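Local coordinates for protein extracellular ligand-binding receptor (Desulfohalobium retbaense DSM 5692, PDB 5ERE) that probably acts as an extracellular sensor, binding 4-methyl-2-oxopentanoate in a leucine-binding-protein-like domain and a cytosine in the first of its tandem PAS-like modules, at residues M343-V347 with L371-N375; Y377-T383 with S452-Q458; H419-S424 with I436-P441. One frame throughout, in Å; residues are numbered along the deposited sequence.

Contact 1. Residues M343-V347 with L371-N375; sequences MDRSV and LFNEN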
# COMPACT_ATOMS: atom_id res chain seq x y z
N MSE A 343 20.86 -6.00 14.37
CA MSE A 343 21.38 -5.21 15.47
C MSE A 343 22.12 -6.05 16.46
O MSE A 343 23.24 -5.72 16.86
CB MSE A 343 20.25 -4.48 16.23
CG MSE A 343 19.74 -3.25 15.58
SE MSE A 343 18.09 -2.66 16.54
CE MSE A 343 18.78 -2.86 18.14
N ASP A 344 21.49 -7.14 16.90
CA ASP A 344 22.12 -8.04 17.86
C ASP A 344 23.51 -8.53 17.39
O ASP A 344 24.50 -8.50 18.15
CB ASP A 344 21.19 -9.23 18.10
CG ASP A 344 21.57 -10.01 19.32
OD1 ASP A 344 21.78 -9.39 20.39
OD2 ASP A 344 21.65 -11.25 19.20
N ARG A 345 23.60 -8.97 16.14
CA ARG A 345 24.90 -9.37 15.59
C ARG A 345 25.94 -8.23 15.58
O ARG A 345 27.14 -8.44 15.86
CB ARG A 345 24.74 -9.87 14.17
CG ARG A 345 24.56 -11.35 14.06
CD ARG A 345 24.71 -11.76 12.61
NE ARG A 345 23.46 -11.63 11.87
CZ ARG A 345 23.13 -10.60 11.08
NH1 ARG A 345 23.97 -9.58 10.87
NH2 ARG A 345 21.95 -10.61 10.48
N SER A 346 25.50 -7.04 15.21
CA SER A 346 26.45 -5.92 15.11
C SER A 346 26.95 -5.54 16.49
O SER A 346 28.11 -5.22 16.67
CB SER A 346 25.82 -4.71 14.43
OG SER A 346 24.83 -4.11 15.28
N VAL A 347 26.07 -5.55 17.47
CA VAL A 347 26.45 -5.19 18.84
C VAL A 347 27.31 -6.28 19.46
O VAL A 347 28.22 -5.99 20.22
CB VAL A 347 25.18 -4.93 19.74
CG1 VAL A 347 25.56 -4.63 21.15
CG2 VAL A 347 24.40 -3.76 19.20
N LEU A 371 29.69 1.11 14.52
CA LEU A 371 28.46 0.42 14.99
C LEU A 371 27.19 1.23 14.66
O LEU A 371 26.18 0.70 14.19
CB LEU A 371 28.55 0.19 16.50
CG LEU A 371 27.32 -0.51 17.14
CD1 LEU A 371 27.13 -1.91 16.59
CD2 LEU A 371 27.52 -0.53 18.61
N PHE A 372 27.29 2.54 14.83
CA PHE A 372 26.19 3.41 14.49
C PHE A 372 25.89 3.39 12.97
O PHE A 372 24.71 3.30 12.56
CB PHE A 372 26.51 4.81 15.02
CG PHE A 372 25.45 5.80 14.71
CD1 PHE A 372 24.25 5.80 15.40
CD2 PHE A 372 25.65 6.75 13.72
CE1 PHE A 372 23.27 6.66 15.06
CE2 PHE A 372 24.66 7.68 13.42
CZ PHE A 372 23.48 7.64 14.07
N ASN A 373 26.93 3.41 12.13
CA ASN A 373 26.71 3.33 10.69
C ASN A 373 26.10 1.98 10.27
O ASN A 373 25.38 1.91 9.27
CB ASN A 373 28.04 3.52 9.92
CG ASN A 373 28.42 4.97 9.74
OD1 ASN A 373 27.76 5.88 10.25
ND2 ASN A 373 29.51 5.20 9.03
N GLU A 374 26.40 0.93 11.03
CA GLU A 374 25.88 -0.43 10.79
C GLU A 374 24.42 -0.58 11.21
O GLU A 374 23.77 -1.57 10.90
CB GLU A 374 26.72 -1.46 11.55
CG GLU A 374 28.08 -1.76 10.82
CD GLU A 374 29.05 -2.62 11.63
OE1 GLU A 374 28.95 -2.66 12.89
OE2 GLU A 374 29.91 -3.26 11.00
N ASN A 375 23.90 0.41 11.92
CA ASN A 375 22.53 0.33 12.46
C ASN A 375 21.67 1.48 12.00
O ASN A 375 21.63 2.55 12.62
CB ASN A 375 22.60 0.23 13.99
CG ASN A 375 22.98 -1.17 14.44
OD1 ASN A 375 22.18 -2.08 14.31
ND2 ASN A 375 24.22 -1.37 14.89
O HOH W 1 29.76 -4.12 14.85
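This is a helix-helix contact in the Cache (PAS-like) sensor domain, where the long helix 324-357 meets the C-terminal end of helix 362-374 on the face of the antiparallel sheet remote from the cytosine. Two close approaches define the register, Met343 CA to Asn375 CA at 6.4 Å and Ser346 CA to Leu371 CA at 6.7 Å, and only 218 Å² is buried in total. Polar groups hold the middle. Asn375 ND2 donates to Ser346 OG over 2.8 Å, with an N-H...O angle of 167°, and also to Leu371 O at 2.9 Å, so this one amide joins the end of its own helix to the neighbouring one. The Ser346 hydroxyl, in the p rotamer, donates back to Met343 O, with OG 2.8 Å from that oxygen. Beside this chain of bonds, residue 343, present as selenomethionine, brings its CG to 3.0 Å from Asn375 OD1. Deeper toward the sheet the contact turns apolar: Val347 CG2 lies 4.2 Å from Leu371 CD1, and Val347 continues onto Val453 and Val455 of strand 449-457. On the outer side a water bridges the helices, donating to Ser346 O at 2.7 Å and to Glu374 OE1 at 2.6 Å. One direct bond and one water bridge thus supplement the apolar contact; such directional links are consistent with a defined register between the helices.

Contact 2. Residues Y377-T383 with S452-Q458; sequences YAYNCVT and SVSVLTQ. With CYT (6-aminopyrimidin-2(1H)-one), chain C.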
# COMPACT_ATOMS: atom_id res chain seq x y z
N TYR A 377 18.62 1.97 12.20
CA TYR A 377 17.53 2.34 13.14
C TYR A 377 18.03 2.82 14.50
O TYR A 377 17.25 3.00 15.43
CB TYR A 377 16.54 1.16 13.34
CG TYR A 377 15.82 0.85 12.06
CD1 TYR A 377 14.82 1.69 11.58
CD2 TYR A 377 16.22 -0.23 11.27
CE1 TYR A 377 14.17 1.43 10.38
CE2 TYR A 377 15.58 -0.51 10.07
CZ TYR A 377 14.56 0.31 9.64
OH TYR A 377 13.96 0.03 8.44
N ALA A 378 19.34 3.06 14.59
CA ALA A 378 19.94 3.63 15.80
C ALA A 378 19.74 5.13 15.90
O ALA A 378 19.75 5.85 14.92
CB ALA A 378 21.44 3.32 15.85
N TYR A 379 19.58 5.56 17.14
CA TYR A 379 19.63 6.94 17.50
C TYR A 379 21.05 7.26 17.97
O TYR A 379 21.62 8.27 17.59
CB TYR A 379 18.62 7.21 18.61
CG TYR A 379 18.60 8.64 19.05
CD1 TYR A 379 17.87 9.58 18.35
CD2 TYR A 379 19.31 9.05 20.16
CE1 TYR A 379 17.81 10.89 18.76
CE2 TYR A 379 19.27 10.38 20.58
CZ TYR A 379 18.51 11.28 19.87
OH TYR A 379 18.47 12.59 20.27
N ASN A 380 21.61 6.39 18.83
CA ASN A 380 23.05 6.44 19.09
C ASN A 380 23.58 5.15 19.69
O ASN A 380 22.83 4.20 19.92
CB ASN A 380 23.43 7.64 19.97
CG ASN A 380 22.87 7.58 21.39
OD1 ASN A 380 22.58 6.53 21.93
ND2 ASN A 380 22.76 8.74 22.02
N CYS A 381 24.88 5.14 19.95
CA CYS A 381 25.58 4.01 20.52
C CYS A 381 26.46 4.48 21.66
O CYS A 381 27.15 5.50 21.55
CB CYS A 381 26.43 3.27 19.46
SG CYS A 381 25.55 2.72 17.99
N VAL A 382 26.45 3.73 22.75
CA VAL A 382 27.26 4.06 23.90
C VAL A 382 28.00 2.87 24.45
O VAL A 382 27.65 1.69 24.20
CB VAL A 382 26.43 4.67 25.03
CG1 VAL A 382 25.72 5.92 24.57
CG2 VAL A 382 25.43 3.65 25.58
N THR A 383 29.03 3.17 25.23
CA THR A 383 29.61 2.20 26.13
C THR A 383 29.30 2.67 27.52
O THR A 383 29.14 3.87 27.76
CB THR A 383 31.12 2.03 25.93
OG1 THR A 383 31.78 3.29 26.03
CG2 THR A 383 31.38 1.40 24.58
N SER A 452 29.46 -2.63 29.16
CA SER A 452 28.56 -3.03 28.09
C SER A 452 28.57 -2.04 26.95
O SER A 452 28.94 -0.88 27.12
CB SER A 452 27.13 -3.19 28.62
OG SER A 452 26.67 -1.97 29.20
N VAL A 453 28.12 -2.52 25.80
CA VAL A 453 27.97 -1.70 24.62
C VAL A 453 26.53 -1.78 24.15
O VAL A 453 25.90 -2.85 24.19
CB VAL A 453 28.99 -2.13 23.51
CG1 VAL A 453 28.79 -3.59 23.10
CG2 VAL A 453 28.91 -1.23 22.29
N SER A 454 26.01 -0.62 23.75
CA SER A 454 24.58 -0.38 23.48
C SER A 454 24.23 0.21 22.10
O SER A 454 24.99 1.02 21.55
CB SER A 454 24.04 0.56 24.54
OG SER A 454 22.85 1.23 24.14
N VAL A 455 23.12 -0.24 21.52
CA VAL A 455 22.43 0.50 20.46
C VAL A 455 21.09 0.90 21.02
O VAL A 455 20.34 0.05 21.45
CB VAL A 455 22.20 -0.31 19.16
CG1 VAL A 455 21.32 0.46 18.17
CG2 VAL A 455 23.54 -0.61 18.47
N LEU A 456 20.83 2.21 21.03
CA LEU A 456 19.53 2.76 21.36
C LEU A 456 18.77 3.05 20.05
O LEU A 456 19.27 3.74 19.16
CB LEU A 456 19.71 4.03 22.22
CG LEU A 456 18.49 4.93 22.36
CD1 LEU A 456 17.38 4.22 23.09
CD2 LEU A 456 18.87 6.24 23.09
N THR A 457 17.56 2.52 19.92
CA THR A 457 16.80 2.71 18.67
C THR A 457 16.15 4.11 18.62
O THR A 457 15.99 4.76 19.63
CB THR A 457 15.71 1.63 18.50
OG1 THR A 457 14.86 1.65 19.64
CG2 THR A 457 16.33 0.24 18.37
N GLN A 458 15.80 4.56 17.42
CA GLN A 458 15.10 5.81 17.15
C GLN A 458 13.77 5.88 17.88
O GLN A 458 13.20 4.84 18.13
CB GLN A 458 14.83 5.94 15.66
CG GLN A 458 16.06 6.16 14.77
CD GLN A 458 16.45 7.63 14.65
OE1 GLN A 458 15.59 8.51 14.70
NE2 GLN A 458 17.75 7.90 14.47
N3 CYT C . 20.65 5.78 26.81
C4 CYT C . 21.44 4.97 26.10
N1 CYT C . 20.23 4.01 28.34
C2 CYT C . 20.03 5.33 27.94
O2 CYT C . 19.26 6.07 28.60
N4 CYT C . 22.04 5.49 24.99
C5 CYT C . 21.66 3.61 26.50
C6 CYT C . 21.05 3.17 27.61
O HOH W 2 23.12 3.76 23.03
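A classic beta bulge interrupts this antiparallel pairing: Tyr379 and Asn380 both face Leu456, and the register shifts by one between the Ala378-Thr457 and Asn380-Leu456 pairs. Its hydrogen bonds show how one residue serves two, with Tyr379 N donating to Leu456 O at 2.7 Å (175°) and Leu456 N to Asn380 O at 3.0 Å. The chain turns a corner at Tyr379, and before it Gln458 bonds to the start of the segment, its N to Tyr377 O and its NE2 to Ala378 O, each at 2.9 Å. From Asn380 onward the axes of strands 380-383 and 452-457 approach to 4.7 Å, with N-to-C directions 165° apart, as neighbours in the antiparallel sheet of a Cache (PAS-like) domain. Cys381, Val453 and Val455 point to the helix-covered face, where Cys381 SG lies 3.9 Å from Val455 CG2. Asn380, Val382, Ser454 and Leu456 line the cytosine pocket on the other face. There one water donates to Asn380 OD1 (3.0 Å) and Ser454 OG (2.8 Å) and accepts from the ligand N4 (2.8 Å), linking both strands to the base, which bonds directly to Glu431, Gln409 and Val430. Asn380 ND2 bonds to Glu431 and Ser454 OG to Asp437, while Val382 CG1 and Leu456 CD2 approach N4 to 3.7 and 3.8 Å.

Contact 3. Residues H419-S424 with I436-P441; sequences HQPVLS and IDLEHP. With CYT (6-aminopyrimidin-2(1H)-one), chain C.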
# COMPACT_ATOMS: atom_id res chain seq x y z
N HIS A 419 25.41 -10.84 33.28
CA HIS A 419 26.51 -10.67 32.33
C HIS A 419 26.17 -11.36 31.01
O HIS A 419 27.00 -12.01 30.38
CB HIS A 419 27.83 -11.18 32.92
CG HIS A 419 28.35 -10.38 34.08
ND1 HIS A 419 29.53 -10.69 34.73
CD2 HIS A 419 27.86 -9.28 34.70
CE1 HIS A 419 29.74 -9.82 35.70
NE2 HIS A 419 28.74 -8.96 35.71
N GLN A 420 24.90 -11.23 30.62
CA GLN A 420 24.44 -11.64 29.30
C GLN A 420 23.70 -10.50 28.62
O GLN A 420 23.19 -9.61 29.29
CB GLN A 420 23.53 -12.86 29.43
CG GLN A 420 24.32 -14.13 29.69
CD GLN A 420 23.44 -15.28 30.06
OE1 GLN A 420 22.41 -15.10 30.73
NE2 GLN A 420 23.80 -16.46 29.62
N PRO A 421 23.60 -10.56 27.28
CA PRO A 421 22.92 -9.51 26.51
C PRO A 421 21.50 -9.27 26.97
O PRO A 421 20.85 -10.19 27.46
CB PRO A 421 22.90 -10.05 25.09
CG PRO A 421 23.92 -11.14 25.05
CD PRO A 421 24.00 -11.69 26.43
N VAL A 422 21.02 -8.06 26.77
CA VAL A 422 19.63 -7.71 27.11
C VAL A 422 19.01 -6.84 26.02
O VAL A 422 19.73 -6.15 25.25
CB VAL A 422 19.55 -6.99 28.47
CG1 VAL A 422 20.02 -7.91 29.60
CG2 VAL A 422 20.40 -5.68 28.47
N LEU A 423 17.69 -6.90 25.91
CA LEU A 423 16.90 -5.95 25.13
C LEU A 423 16.00 -5.29 26.14
O LEU A 423 15.30 -6.00 26.86
CB LEU A 423 16.10 -6.63 24.00
CG LEU A 423 15.29 -5.68 23.10
CD1 LEU A 423 16.23 -4.79 22.22
CD2 LEU A 423 14.31 -6.41 22.23
N SER A 424 15.99 -3.96 26.20
CA SER A 424 15.18 -3.29 27.22
C SER A 424 13.70 -3.28 26.86
O SER A 424 13.31 -3.46 25.71
CB SER A 424 15.66 -1.84 27.46
OG SER A 424 15.25 -0.99 26.40
N ILE A 436 14.06 1.96 23.15
CA ILE A 436 14.45 0.56 23.37
C ILE A 436 15.96 0.40 23.09
O ILE A 436 16.44 0.85 22.05
CB ILE A 436 13.65 -0.41 22.48
CG1 ILE A 436 12.18 -0.41 22.89
CG2 ILE A 436 14.21 -1.85 22.58
CD1 ILE A 436 11.26 -1.03 21.86
N ASP A 437 16.66 -0.14 24.10
CA ASP A 437 18.11 -0.33 24.19
C ASP A 437 18.50 -1.80 24.03
O ASP A 437 17.95 -2.66 24.73
CB ASP A 437 18.58 0.20 25.57
CG ASP A 437 20.11 0.14 25.75
OD1 ASP A 437 20.85 0.14 24.75
OD2 ASP A 437 20.57 0.10 26.91
N LEU A 438 19.42 -2.11 23.11
CA LEU A 438 19.99 -3.45 23.01
C LEU A 438 21.43 -3.40 23.48
O LEU A 438 22.23 -2.63 22.93
CB LEU A 438 19.90 -3.97 21.57
CG LEU A 438 20.59 -5.29 21.21
CD1 LEU A 438 20.16 -6.43 22.07
CD2 LEU A 438 20.29 -5.61 19.76
N GLU A 439 21.75 -4.18 24.51
CA GLU A 439 23.11 -4.17 25.08
C GLU A 439 23.77 -5.53 25.13
O GLU A 439 23.13 -6.55 25.42
CB GLU A 439 23.11 -3.61 26.50
CG GLU A 439 22.51 -2.21 26.64
CD GLU A 439 23.40 -1.20 27.40
OE1 GLU A 439 24.59 -1.50 27.69
OE2 GLU A 439 22.91 -0.08 27.68
N HIS A 440 25.06 -5.55 24.84
CA HIS A 440 25.87 -6.75 25.07
C HIS A 440 26.95 -6.43 26.09
O HIS A 440 27.53 -5.34 26.08
CB HIS A 440 26.51 -7.26 23.77
CG HIS A 440 25.56 -8.00 22.88
ND1 HIS A 440 25.74 -9.33 22.56
CD2 HIS A 440 24.41 -7.61 22.27
CE1 HIS A 440 24.75 -9.71 21.76
NE2 HIS A 440 23.94 -8.69 21.58
N PRO A 441 27.24 -7.41 26.96
CA PRO A 441 28.36 -7.24 27.89
C PRO A 441 29.69 -7.31 27.18
O PRO A 441 29.84 -7.96 26.13
CB PRO A 441 28.20 -8.41 28.86
CG PRO A 441 27.55 -9.48 28.03
CD PRO A 441 26.64 -8.75 27.08
N3 CYT C . 20.65 5.78 26.81
C4 CYT C . 21.44 4.97 26.10
N1 CYT C . 20.23 4.01 28.34
C2 CYT C . 20.03 5.33 27.94
O2 CYT C . 19.26 6.07 28.60
N4 CYT C . 22.04 5.49 24.99
C5 CYT C . 21.66 3.61 26.50
C6 CYT C . 21.05 3.17 27.61
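Leu423 supplies the apolar centre, its CD1 lying 3.6 Å from Ile436 CG2 and 3.8 Å from Leu438 CB. Further along, Pro421 CB sits 3.8 Å from the His440 ring centroid, 5° off the normal, a CH-pi contact, and Pro421 CD is 4.0 Å from Pro441 CD. Antiparallel backbone bonds hold these groups in register: Val422 N to Glu439 O and Glu439 N to Val422 O, both 2.9 Å, then Ser424 N to Asp437 O at 2.8 Å. Asp437 N bonds to Ser424 OG at 2.8 Å (175°), so a side chain replaces the next backbone acceptor. At the polar edge, Asp437 OD2 and Glu439 OE2 stand only 2.5 Å apart and reach the cytosine C6 at 3.2 and 3.7 Å; their other oxygens bond to Ser454 and Ser452. The short strand 422-423 thus edges strand 434-443, with helix 410-418 against Val422, helix 324-357 against Leu438 and His440, and Tyr555 of strand 553-561 against Leu423.

From the N terminus, contact 1 comes first, closing a mostly helical 23-residue loop between helices 324-357 and 362-374. The chain then passes directly into strand 378-385, where contact 2 opens; it closes 68 residues later on strand 449-457. Contact 3 is nested inside that loop, joining 419-424 to 436-441 across 11 residues. Strands 434-443 and 449-457 are sheet neighbours, so contacts 2 and 3 belong to one antiparallel sheet, and both touch the cytosine. Contact 1 packs on the sheet's other face: Val347 CG2 is 3.3 Å from Val455 CG2, and Asp344 OD1 probably hydrogen-bonds His440 NE2 at 2.6 Å, tying helix 324-357 to both, while Phe372 of the second helix packs on Cys381.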